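Local structure of maleylacetate reductase (Rhizobium, 3W5S) at residues Leu148-Asn153 with Thr157-Pro162. The protein catalyses the NADH-dependent reduction of maleylacetate to 3-oxoadipate in the breakdown of gamma-resorcylate, as a homodimeric member of the iron-containing alcohol dehydrogenase family. Numbering follows the deposited sequence.
Sequences LGQTEN and TTLRGP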
loop_
_atom_site.group_PDB
_atom_site.type_symbol
_atom_site.label_atom_id
_atom_site.label_comp_id
_atom_site.label_asym_id
_atom_site.label_seq_id
_atom_site.Cartn_x
_atom_site.Cartn_y
_atom_site.Cartn_z
ATOM N N LEU A 148 0.209 -15.443 11.890
ATOM C CA LEU A 148 -0.590 -16.131 12.913
ATOM C C LEU A 148 0.268 -16.639 14.042
ATOM O O LEU A 148 1.232 -17.350 13.810
ATOM C CB LEU A 148 -1.300 -17.316 12.253
ATOM C CG LEU A 148 -2.016 -18.339 13.132
ATOM C CD1 LEU A 148 -3.137 -17.692 13.885
ATOM C CD2 LEU A 148 -2.484 -19.501 12.281
ATOM N N GLY A 149 -0.104 -16.290 15.271
ATOM C CA GLY A 149 0.534 -16.860 16.466
ATOM C C GLY A 149 -0.411 -17.873 17.082
ATOM O O GLY A 149 -1.604 -17.588 17.267
ATOM N N GLN A 150 0.108 -19.053 17.394
ATOM C CA GLN A 150 -0.688 -20.110 18.020
ATOM C C GLN A 150 0.064 -20.630 19.223
ATOM O O GLN A 150 1.286 -20.728 19.208
ATOM C CB GLN A 150 -0.901 -21.271 17.057
ATOM C CG GLN A 150 -1.671 -20.891 15.819
ATOM C CD GLN A 150 -1.806 -22.026 14.868
ATOM O OE1 GLN A 150 -2.793 -22.766 14.922
ATOM N NE2 GLN A 150 -0.806 -22.214 13.994
ATOM N N THR A 151 -0.675 -21.035 20.242
ATOM C CA THR A 151 -0.040 -21.518 21.455
ATOM C C THR A 151 -0.262 -23.003 21.633
ATOM O O THR A 151 -1.361 -23.510 21.476
ATOM C CB THR A 151 -0.510 -20.712 22.659
ATOM O OG1 THR A 151 -0.276 -19.331 22.366
ATOM C CG2 THR A 151 0.275 -21.089 23.910
ATOM N N GLU A 152 0.835 -23.695 21.921
ATOM C CA GLU A 152 0.802 -25.121 22.146
ATOM C C GLU A 152 1.890 -25.451 23.153
ATOM O O GLU A 152 3.041 -25.008 23.023
ATOM C CB GLU A 152 1.015 -25.874 20.834
ATOM C CG GLU A 152 1.009 -27.388 21.010
ATOM C CD GLU A 152 0.906 -28.141 19.704
ATOM O OE1 GLU A 152 0.418 -29.290 19.744
ATOM O OE2 GLU A 152 1.315 -27.595 18.653
ATOM N N ASN A 153 1.490 -26.209 24.169
ATOM C CA ASN A 153 2.378 -26.630 25.240
ATOM C C ASN A 153 3.208 -25.492 25.823
ATOM O O ASN A 153 4.427 -25.617 25.995
ATOM C CB ASN A 153 3.258 -27.772 24.751
ATOM C CG ASN A 153 2.460 -29.025 24.458
ATOM O OD1 ASN A 153 1.628 -29.447 25.270
ATOM N ND2 ASN A 153 2.689 -29.615 23.292
ATOM N N THR A 157 4.033 -19.710 18.925
ATOM C CA THR A 157 4.930 -19.636 17.773
ATOM C C THR A 157 4.201 -18.942 16.644
ATOM O O THR A 157 2.991 -19.099 16.500
ATOM C CB THR A 157 5.369 -21.008 17.287
ATOM O OG1 THR A 157 4.209 -21.800 17.035
ATOM C CG2 THR A 157 6.241 -21.694 18.315
ATOM N N THR A 158 4.929 -18.159 15.856
ATOM C CA THR A 158 4.335 -17.420 14.748
ATOM C C THR A 158 4.696 -18.024 13.397
ATOM O O THR A 158 5.803 -18.546 13.197
ATOM C CB THR A 158 4.718 -15.925 14.754
ATOM O OG1 THR A 158 6.129 -15.793 14.959
ATOM C CG2 THR A 158 3.976 -15.189 15.845
ATOM N N LEU A 159 3.725 -17.960 12.492
ATOM C CA LEU A 159 3.857 -18.380 11.107
ATOM C C LEU A 159 3.380 -17.223 10.251
ATOM O O LEU A 159 2.531 -16.423 10.673
ATOM C CB LEU A 159 2.920 -19.561 10.797
ATOM C CG LEU A 159 3.063 -20.929 11.446
ATOM C CD1 LEU A 159 1.746 -21.679 11.279
ATOM C CD2 LEU A 159 4.212 -21.689 10.813
ATOM N N ARG A 160 3.897 -17.156 9.028
ATOM C CA ARG A 160 3.451 -16.165 8.059
ATOM C C ARG A 160 3.275 -16.865 6.719
ATOM O O ARG A 160 4.142 -17.671 6.328
ATOM C CB ARG A 160 4.469 -15.007 7.986
ATOM C CG ARG A 160 4.404 -14.144 6.725
ATOM C CD ARG A 160 5.576 -13.161 6.617
ATOM N NE ARG A 160 5.372 -11.984 7.452
ATOM C CZ ARG A 160 5.007 -10.775 7.020
ATOM N NH1 ARG A 160 4.825 -10.527 5.720
ATOM N NH2 ARG A 160 4.854 -9.797 7.903
ATOM N N GLY A 161 2.177 -16.576 6.022
ATOM C CA GLY A 161 1.956 -17.143 4.688
ATOM C C GLY A 161 0.679 -16.646 4.054
ATOM O O GLY A 161 -0.194 -16.095 4.732
ATOM N N PRO A 162 0.553 -16.851 2.741
ATOM C CA PRO A 162 -0.612 -16.374 2.011
ATOM C C PRO A 162 -1.915 -17.007 2.472
ATOM O O PRO A 162 -2.984 -16.374 2.357
ATOM C CB PRO A 162 -0.303 -16.777 0.557
ATOM C CG PRO A 162 0.714 -17.893 0.673
ATOM C CD PRO A 162 1.532 -17.528 1.868
HETATM O O HOH W 1 1.309 -20.161 14.304
HETATM O O HOH W 2 3.295 -23.019 19.219
#
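Gln-150 and Leu-159 both set CG anti to their own carbonyl carbon (chi1 -62° and -65°), and their side chains cross on the face of the beta hairpin that they share with Leu-148 and Thr-157. This two-stranded hairpin, 147-152 with 155-160, stands apart from the six-stranded parallel sheet, inserted in sequence between its strands 132-136 and 168-171. The glutamine, extended beyond CG, brings NE2 to 3.8 Å from CD1 of Leu-159, a polar atom lying against a methyl. The antiparallel strands are joined by two reciprocal pairs of backbone hydrogen bonds. Leu-148 N reaches Leu-159 O at 2.8 Å and is answered by Leu-159 N to Leu-148 O; Gln-150 and Thr-157 repeat the exchange. Between them, Gly-149 and Thr-158 form a non-hydrogen-bonded pair with CA atoms 4.2 Å apart. Here CA-H...O contacts run from Thr-158 CA to Leu-148 O (3.2 Å) and from Gly-149 CA to Thr-157 O. In the Thr-158 conformer described, CG2 packs over Gly-149 CA and OG1 bonds to Tyr-346 OH. A water accepts from Gln-150 NE2 (3.0 Å) and donates to Leu-148 O and Thr-157 O, tying the amide to both strands. A second water lies 2.7 Å from Thr-157 OG1. Helix 115-128 packs against Leu-148, Gln-150 and part of Leu-159 through Lys-122, Ala-123 and Leu-126, and its Arg-127 binds Gln-150 OE1. Leu-148 O and Thr-157 O thus each accept a strand N-H and the same water, and the buried Gln-150 amide, held at oxygen and nitrogen, has its rotation fixed between helix and hairpin.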